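Local coordinates for protein protease Do-like 8, chloroplastic (Arabidopsis thaliana, PDB 4IC6) that probably cleaves other proteins as a serine protease of the HtrA (Deg) type, with a trypsin-like protease domain and a PDZ domain, at residues Gly65-Gly69 with Ile159-Phe163; Asn178-Phe182 with Gly233-Pro237; Asn203-Pro207 with Ile218-Ile222. The protein carries 1 engineered substitution. All blocks are in the same frame, centred on the assembly; numbering follows the deposited sequence.

The three contacts lie in the trypsin-like protease domain, built from two six-stranded beta barrels. Interaction 1 joins the first barrel to the second. Interaction 3 lies in the second barrel and holds Ala204, the engineered replacement of the predicted catalytic serine. Interaction 2 packs the 179-182/188-189 sheet on strand 233-237 of that barrel. Interaction 3 touches interaction 1 (Ser68 N to Ala204 O, 2.9 Å) and interaction 2 (Thr220 N to Phe234 O, 2.9 Å). Interactions 1 and 2 do not touch; their centres are about 18 Å apart. Side chain to side chain, Ala221 of interaction 3 is about 5 Å from His83, and Ile236 of interaction 2 about 4 Å from Asp126. His83 and Asp126 are predicted charge-relay residues.

Interaction 1. Residues Gly65-Gly69 with Ile159-Phe163; sequences GNGSG and IGNPF
Ser68 lays its side chain against the Gly160-Asn161 peptide link. With chi1 near -49° (m) its hydroxyl points at the other segment. Ser68 OG accepts a hydrogen bond from Asn161 N at 2.7 Å, with an angle of 162° at the hydrogen. The same OG lies 3.3 Å from Gly160 CA. Gly67-Gly69 begin strand 67-71 in extended conformation, and Ile159-Gly160 end strand 155-160. The chain then leaves the strand at Asn161 (phi -138°, psi 76°) and turns at Pro162 (phi -79°, psi -25°). Gly67 CA is nearest Pro162 CA, at 4.5 Å, and Ser68 CA nearest Asn161 CA, at 5.2 Å. Gly67 O and Asn161 O approach to 3.4 Å, but both are acceptors and do not bond. The Asn161 side chain (chi1 t) binds elsewhere: its ND2 donates to Gln111 OE1 and Val42 O. This is a joint between the two barrels of the chymotrypsin fold, since strand 67-71 belongs to the first and strand 155-160 to the second. The predicted active site is near: the side chain of Ala204 is about 6 Å from Gly67, and Ser68 N binds the Ala204 carbonyl. Asn161 N, just past the end of strand 155-160, finds its acceptor in a serine hydroxyl, so a side chain rather than a main-chain carbonyl receives this buried amide.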
loop_
_atom_site.group_PDB
_atom_site.type_symbol
_atom_site.label_atom_id
_atom_site.label_comp_id
_atom_site.label_asym_id
_atom_site.label_seq_id
_atom_site.Cartn_x
_atom_site.Cartn_y
_atom_site.Cartn_z
ATOM N N GLY A 65 -11.461 4.398 -19.150
ATOM C CA GLY A 65 -12.206 4.139 -20.375
ATOM C C GLY A 65 -11.348 3.510 -21.463
ATOM O O GLY A 65 -10.227 3.087 -21.191
ATOM N N ASN A 66 -11.869 3.454 -22.694
ATOM C CA ASN A 66 -11.179 2.822 -23.836
ATOM C C ASN A 66 -11.095 1.314 -23.684
ATOM O O ASN A 66 -10.936 0.808 -22.575
ATOM C CB ASN A 66 -9.764 3.362 -23.997
ATOM C CG ASN A 66 -9.719 4.863 -24.014
ATOM O OD1 ASN A 66 -10.589 5.518 -24.601
ATOM N ND2 ASN A 66 -8.713 5.428 -23.348
ATOM N N GLY A 67 -11.194 0.600 -24.800
ATOM C CA GLY A 67 -11.172 -0.847 -24.770
ATOM C C GLY A 67 -11.692 -1.428 -26.060
ATOM O O GLY A 67 -11.414 -0.907 -27.155
ATOM N N SER A 68 -12.473 -2.497 -25.931
ATOM C CA SER A 68 -12.948 -3.220 -27.091
ATOM C C SER A 68 -14.467 -3.152 -27.218
ATOM O O SER A 68 -15.170 -2.665 -26.329
ATOM C CB SER A 68 -12.507 -4.684 -27.012
ATOM O OG SER A 68 -11.118 -4.791 -26.724
ATOM N N GLY A 69 -14.965 -3.657 -28.340
ATOM C CA GLY A 69 -16.389 -3.760 -28.572
ATOM C C GLY A 69 -16.633 -4.868 -29.569
ATOM O O GLY A 69 -15.704 -5.527 -30.032
ATOM N N ILE A 159 -11.541 -12.204 -26.158
ATOM C CA ILE A 159 -10.809 -11.511 -27.213
ATOM C C ILE A 159 -10.921 -10.006 -26.972
ATOM O O ILE A 159 -11.968 -9.510 -26.557
ATOM C CB ILE A 159 -11.344 -11.904 -28.621
ATOM C CG1 ILE A 159 -11.267 -13.423 -28.805
ATOM C CG2 ILE A 159 -10.597 -11.174 -29.733
ATOM C CD1 ILE A 159 -11.605 -13.922 -30.200
ATOM N N GLY A 160 -9.828 -9.288 -27.208
ATOM C CA GLY A 160 -9.829 -7.839 -27.137
ATOM C C GLY A 160 -9.166 -7.198 -28.340
ATOM O O GLY A 160 -8.409 -7.830 -29.071
ATOM N N ASN A 161 -9.470 -5.928 -28.555
ATOM C CA ASN A 161 -8.768 -5.115 -29.538
ATOM C C ASN A 161 -8.589 -3.789 -28.825
ATOM O O ASN A 161 -9.336 -2.841 -29.062
ATOM C CB ASN A 161 -9.618 -4.984 -30.799
ATOM C CG ASN A 161 -9.010 -4.055 -31.840
ATOM O OD1 ASN A 161 -7.917 -3.495 -31.660
ATOM N ND2 ASN A 161 -9.723 -3.892 -32.953
ATOM N N PRO A 162 -7.636 -3.742 -27.884
ATOM C CA PRO A 162 -7.608 -2.630 -26.926
ATOM C C PRO A 162 -7.021 -1.334 -27.476
ATOM O O PRO A 162 -7.363 -0.269 -26.957
ATOM C CB PRO A 162 -6.727 -3.164 -25.793
ATOM C CG PRO A 162 -5.820 -4.197 -26.476
ATOM C CD PRO A 162 -6.697 -4.827 -27.527
ATOM N N PHE A 163 -6.170 -1.411 -28.493
ATOM C CA PHE A 163 -5.535 -0.188 -29.012
ATOM C C PHE A 163 -5.732 0.066 -30.504
ATOM O O PHE A 163 -5.277 1.086 -31.036
ATOM C CB PHE A 163 -4.051 -0.163 -28.647
ATOM C CG PHE A 163 -3.795 -0.376 -27.181
ATOM C CD1 PHE A 163 -4.282 0.525 -26.245
ATOM C CD2 PHE A 163 -3.080 -1.481 -26.736
ATOM C CE1 PHE A 163 -4.055 0.333 -24.888
ATOM C CE2 PHE A 163 -2.845 -1.672 -25.384
ATOM C CZ PHE A 163 -3.334 -0.759 -24.459
#

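Interaction 2. Residues Asn178-Phe182 with Gly233-Pro237; sequences NRDIF and GFAIP
A strand of a two-stranded sheet, 179-182, crosses over a strand of the second barrel of the chymotrypsin fold, 233-237. Strand 179-182 pairs with 188-189. The axes of 179-182 and 233-237 approach to 7.7 Å at a crossing angle of -103°. Ile181 CA and Phe234 CA are nearest, 6.4 Å apart. Both strands are extended. Asn178 adopts phi 57°, psi 45° where the chain turns a corner, and with Arg179 it faces Gly192 in a G1 beta bulge.

The charged contact is external. Arg179 NH1 forms a salt bridge with Asp166 OD2 of the third subunit, so the charged end of Arg179 lies in a subunit contact.

No hydrogen bond links the segments, so the contact is chiefly apolar. Ile236 has its side chain about 4 Å from that of Asp126, a predicted charge-relay residue. The Phe234 side chain (chi1 m, chi2 -90°) points toward 178-182. Arg179 CB meets the edge of its ring, 4.1 Å from Phe234 CE1, and Asp180 O lies 3.9 Å from the same Phe234 CE1. Ile181 (m, t) sets CG1 4.0 Å from Phe234 CB. Ile181 CD1 sits 4.2 Å from Ile236 CG1 and 3.5 Å from Ala235 O.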
loop_
_atom_site.group_PDB
_atom_site.type_symbol
_atom_site.label_atom_id
_atom_site.label_comp_id
_atom_site.label_asym_id
_atom_site.label_seq_id
_atom_site.Cartn_x
_atom_site.Cartn_y
_atom_site.Cartn_z
ATOM N N ASN A 178 -24.095 -17.132 -12.770
ATOM C CA ASN A 178 -24.994 -16.319 -11.967
ATOM C C ASN A 178 -24.287 -15.630 -10.792
ATOM O O ASN A 178 -24.800 -15.612 -9.676
ATOM C CB ASN A 178 -26.179 -17.171 -11.485
ATOM C CG ASN A 178 -27.006 -17.745 -12.647
ATOM O OD1 ASN A 178 -27.440 -17.012 -13.550
ATOM N ND2 ASN A 178 -27.212 -19.062 -12.634
ATOM N N ARG A 179 -23.122 -15.041 -11.060
ATOM C CA ARG A 179 -22.318 -14.375 -10.033
ATOM C C ARG A 179 -22.373 -12.861 -10.187
ATOM O O ARG A 179 -22.457 -12.352 -11.309
ATOM C CB ARG A 179 -20.853 -14.853 -10.138
ATOM C CG ARG A 179 -20.546 -16.136 -9.347
ATOM C CD ARG A 179 -20.020 -15.792 -7.921
ATOM N NE ARG A 179 -19.586 -16.959 -7.141
ATOM C CZ ARG A 179 -20.304 -18.074 -7.073
ATOM N NH1 ARG A 179 -21.447 -18.145 -7.740
ATOM N NH2 ARG A 179 -19.902 -19.112 -6.343
ATOM N N ASP A 180 -22.311 -12.131 -9.078
ATOM C CA ASP A 180 -22.341 -10.666 -9.175
ATOM C C ASP A 180 -21.078 -10.113 -9.823
ATOM O O ASP A 180 -19.966 -10.536 -9.500
ATOM C CB ASP A 180 -22.527 -10.022 -7.804
ATOM C CG ASP A 180 -23.906 -10.264 -7.233
ATOM O OD1 ASP A 180 -24.805 -10.631 -8.021
ATOM O OD2 ASP A 180 -24.079 -10.092 -6.007
ATOM N N ILE A 181 -21.247 -9.150 -10.719
ATOM C CA ILE A 181 -20.121 -8.509 -11.369
ATOM C C ILE A 181 -19.951 -7.143 -10.756
ATOM O O ILE A 181 -20.826 -6.276 -10.897
ATOM C CB ILE A 181 -20.403 -8.306 -12.871
ATOM C CG1 ILE A 181 -20.774 -9.639 -13.528
ATOM C CG2 ILE A 181 -19.210 -7.646 -13.570
ATOM C CD1 ILE A 181 -20.901 -9.546 -15.061
ATOM N N PHE A 182 -18.829 -6.921 -10.080
ATOM C CA PHE A 182 -18.603 -5.625 -9.446
ATOM C C PHE A 182 -17.960 -4.667 -10.431
ATOM O O PHE A 182 -16.776 -4.324 -10.334
ATOM C CB PHE A 182 -17.806 -5.806 -8.155
ATOM C CG PHE A 182 -18.528 -6.651 -7.152
ATOM C CD1 PHE A 182 -19.723 -6.215 -6.600
ATOM C CD2 PHE A 182 -18.039 -7.895 -6.787
ATOM C CE1 PHE A 182 -20.415 -7.007 -5.682
ATOM C CE2 PHE A 182 -18.722 -8.692 -5.874
ATOM C CZ PHE A 182 -19.911 -8.244 -5.318
ATOM N N GLY A 233 -12.302 -13.733 -13.760
ATOM C CA GLY A 233 -12.849 -12.533 -14.354
ATOM C C GLY A 233 -14.319 -12.759 -14.637
ATOM O O GLY A 233 -14.838 -13.827 -14.341
ATOM N N PHE A 234 -14.978 -11.763 -15.229
ATOM C CA PHE A 234 -16.430 -11.770 -15.405
ATOM C C PHE A 234 -16.861 -11.253 -16.760
ATOM O O PHE A 234 -16.169 -10.440 -17.356
ATOM C CB PHE A 234 -17.099 -10.934 -14.306
ATOM C CG PHE A 234 -16.826 -11.457 -12.933
ATOM C CD1 PHE A 234 -17.674 -12.398 -12.347
ATOM C CD2 PHE A 234 -15.684 -11.070 -12.262
ATOM C CE1 PHE A 234 -17.385 -12.929 -11.079
ATOM C CE2 PHE A 234 -15.379 -11.599 -11.006
ATOM C CZ PHE A 234 -16.237 -12.529 -10.421
ATOM N N ALA A 235 -18.011 -11.735 -17.218
ATOM C CA ALA A 235 -18.660 -11.230 -18.443
ATOM C C ALA A 235 -20.171 -11.147 -18.254
ATOM O O ALA A 235 -20.778 -11.996 -17.589
ATOM C CB ALA A 235 -18.331 -12.126 -19.656
ATOM N N ILE A 236 -20.777 -10.121 -18.840
ATOM C CA ILE A 236 -22.226 -10.034 -18.899
ATOM C C ILE A 236 -22.753 -11.121 -19.833
ATOM O O ILE A 236 -22.294 -11.251 -20.967
ATOM C CB ILE A 236 -22.622 -8.655 -19.430
ATOM C CG1 ILE A 236 -21.870 -7.579 -18.641
ATOM C CG2 ILE A 236 -24.129 -8.438 -19.329
ATOM C CD1 ILE A 236 -21.852 -6.181 -19.341
ATOM N N PRO A 237 -23.729 -11.914 -19.370
ATOM C CA PRO A 237 -24.175 -13.034 -20.208
ATOM C C PRO A 237 -24.871 -12.556 -21.493
ATOM O O PRO A 237 -25.575 -11.559 -21.471
ATOM C CB PRO A 237 -25.159 -13.792 -19.305
ATOM C CG PRO A 237 -25.629 -12.798 -18.324
ATOM C CD PRO A 237 -24.488 -11.811 -18.115
#

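Interaction 3. Residues Asn203-Pro207 with Ile218-Ile222; sequences NAGGP and INTAI. Engineered in segment 203-207: Ala204 (natural residue Ser).
Asn203-Gly206 form a type II beta turn, closed by Gly206 N donating to Asn203 O at 2.9 Å. Gly205 occupies phi 86°, psi -15°, a backbone region in which a CB would collide with the carbonyl oxygen of Ala204, so the position suits glycine. Strand 215-219 runs beside the turn. Ala204 CA is 5.0 Å from Asn219 CA, and Pro207 CA is 4.7 Å from Ile218 CA. Pro207 and Ile218 are an antiparallel non-hydrogen-bonded pair, with both side chains on the same face.

Asn219 satisfies much of the turn. Its main chain gives and takes: Gly205 N donates to Asn219 O at 2.8 Å, and Asn219 N donates to Gly206 O at 2.8 Å. Its side chain (chi1 m) donates from ND2 to Asn203 O at 3.1 Å, and weakly from ND2 to Pro207 O at 3.1 Å. Asn203 O therefore accepts from both Gly206 N and Asn219 ND2. Gly206 O also receives a CA-H...O contact from Ile218 CA at 3.4 Å.

This is the catalytic-serine loop of the chymotrypsin fold, GNSGGP in HtrA proteases and GDSGGP in trypsin. Here the predicted catalytic serine is replaced by the engineered Ala204. Ala221 CB lies 4.1 Å from Ala204 CB, and its side chain is about 5 Å from that of His83, also predicted to be catalytic.

Asn203 (chi1 p) binds outside the pair: OD1 accepts from Asn200 N and ND2 donates to Ala198 O. Ala204 O accepts from Ser68 N of the first barrel. Thr220 OG1 donates to Ile218 O at 2.7 Å and also bonds Asn81 ND2.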
loop_
_atom_site.group_PDB
_atom_site.type_symbol
_atom_site.label_atom_id
_atom_site.label_comp_id
_atom_site.label_asym_id
_atom_site.label_seq_id
_atom_site.Cartn_x
_atom_site.Cartn_y
_atom_site.Cartn_z
ATOM N N ASN A 203 -8.920 -6.657 -22.812
ATOM C CA ASN A 203 -10.083 -7.290 -23.445
ATOM C C ASN A 203 -11.463 -6.834 -22.932
ATOM O O ASN A 203 -12.502 -7.339 -23.372
ATOM C CB ASN A 203 -9.956 -8.815 -23.440
ATOM C CG ASN A 203 -9.952 -9.409 -22.034
ATOM O OD1 ASN A 203 -10.495 -8.829 -21.097
ATOM N ND2 ASN A 203 -9.318 -10.570 -21.887
ATOM N N ALA A 204 -11.472 -5.862 -22.027
ATOM C CA ALA A 204 -12.718 -5.305 -21.504
ATOM C C ALA A 204 -13.561 -4.732 -22.648
ATOM O O ALA A 204 -13.031 -4.043 -23.526
ATOM C CB ALA A 204 -12.431 -4.229 -20.451
ATOM N N GLY A 205 -14.864 -5.034 -22.639
ATOM C CA GLY A 205 -15.781 -4.634 -23.706
ATOM C C GLY A 205 -15.826 -5.605 -24.880
ATOM O O GLY A 205 -16.725 -5.529 -25.742
ATOM N N GLY A 206 -14.837 -6.497 -24.936
ATOM C CA GLY A 206 -14.738 -7.493 -25.983
ATOM C C GLY A 206 -15.577 -8.721 -25.669
ATOM O O GLY A 206 -16.198 -8.808 -24.606
ATOM N N PRO A 207 -15.624 -9.671 -26.607
ATOM C CA PRO A 207 -16.499 -10.829 -26.453
ATOM C C PRO A 207 -15.828 -11.926 -25.663
ATOM O O PRO A 207 -14.614 -12.131 -25.802
ATOM C CB PRO A 207 -16.667 -11.313 -27.893
ATOM C CG PRO A 207 -15.316 -11.017 -28.517
ATOM C CD PRO A 207 -14.870 -9.709 -27.877
ATOM N N ILE A 218 -20.018 -10.504 -22.654
ATOM C CA ILE A 218 -19.104 -9.383 -22.875
ATOM C C ILE A 218 -18.142 -9.246 -21.685
ATOM O O ILE A 218 -18.581 -8.969 -20.559
ATOM C CB ILE A 218 -19.856 -8.057 -23.004
ATOM C CG1 ILE A 218 -20.767 -8.070 -24.245
ATOM C CG2 ILE A 218 -18.866 -6.877 -23.079
ATOM C CD1 ILE A 218 -20.028 -7.983 -25.572
ATOM N N ASN A 219 -16.846 -9.425 -21.952
ATOM C CA ASN A 219 -15.793 -9.240 -20.940
ATOM C C ASN A 219 -15.965 -7.911 -20.201
ATOM O O ASN A 219 -15.990 -6.832 -20.820
ATOM C CB ASN A 219 -14.394 -9.282 -21.585
ATOM C CG ASN A 219 -14.220 -10.440 -22.544
ATOM O OD1 ASN A 219 -14.715 -11.527 -22.302
ATOM N ND2 ASN A 219 -13.508 -10.206 -23.647
ATOM N N THR A 220 -16.047 -7.973 -18.875
ATOM C CA THR A 220 -16.375 -6.777 -18.124
ATOM C C THR A 220 -15.417 -6.477 -16.981
ATOM O O THR A 220 -15.263 -7.278 -16.052
ATOM C CB THR A 220 -17.844 -6.845 -17.637
ATOM O OG1 THR A 220 -18.692 -6.993 -18.791
ATOM C CG2 THR A 220 -18.223 -5.600 -16.846
ATOM N N ALA A 221 -14.794 -5.296 -17.041
ATOM C CA ALA A 221 -13.830 -4.894 -16.028
ATOM C C ALA A 221 -14.527 -4.721 -14.677
ATOM O O ALA A 221 -15.655 -4.228 -14.612
ATOM C CB ALA A 221 -13.145 -3.607 -16.432
ATOM N N ILE A 222 -13.856 -5.122 -13.598
ATOM C CA ILE A 222 -14.443 -5.024 -12.257
ATOM C C ILE A 222 -13.498 -4.332 -11.281
ATOM O O ILE A 222 -12.322 -4.134 -11.575
ATOM C CB ILE A 222 -14.752 -6.406 -11.651
ATOM C CG1 ILE A 222 -13.475 -7.235 -11.600
ATOM C CG2 ILE A 222 -15.845 -7.138 -12.431
ATOM C CD1 ILE A 222 -13.546 -8.403 -10.604
#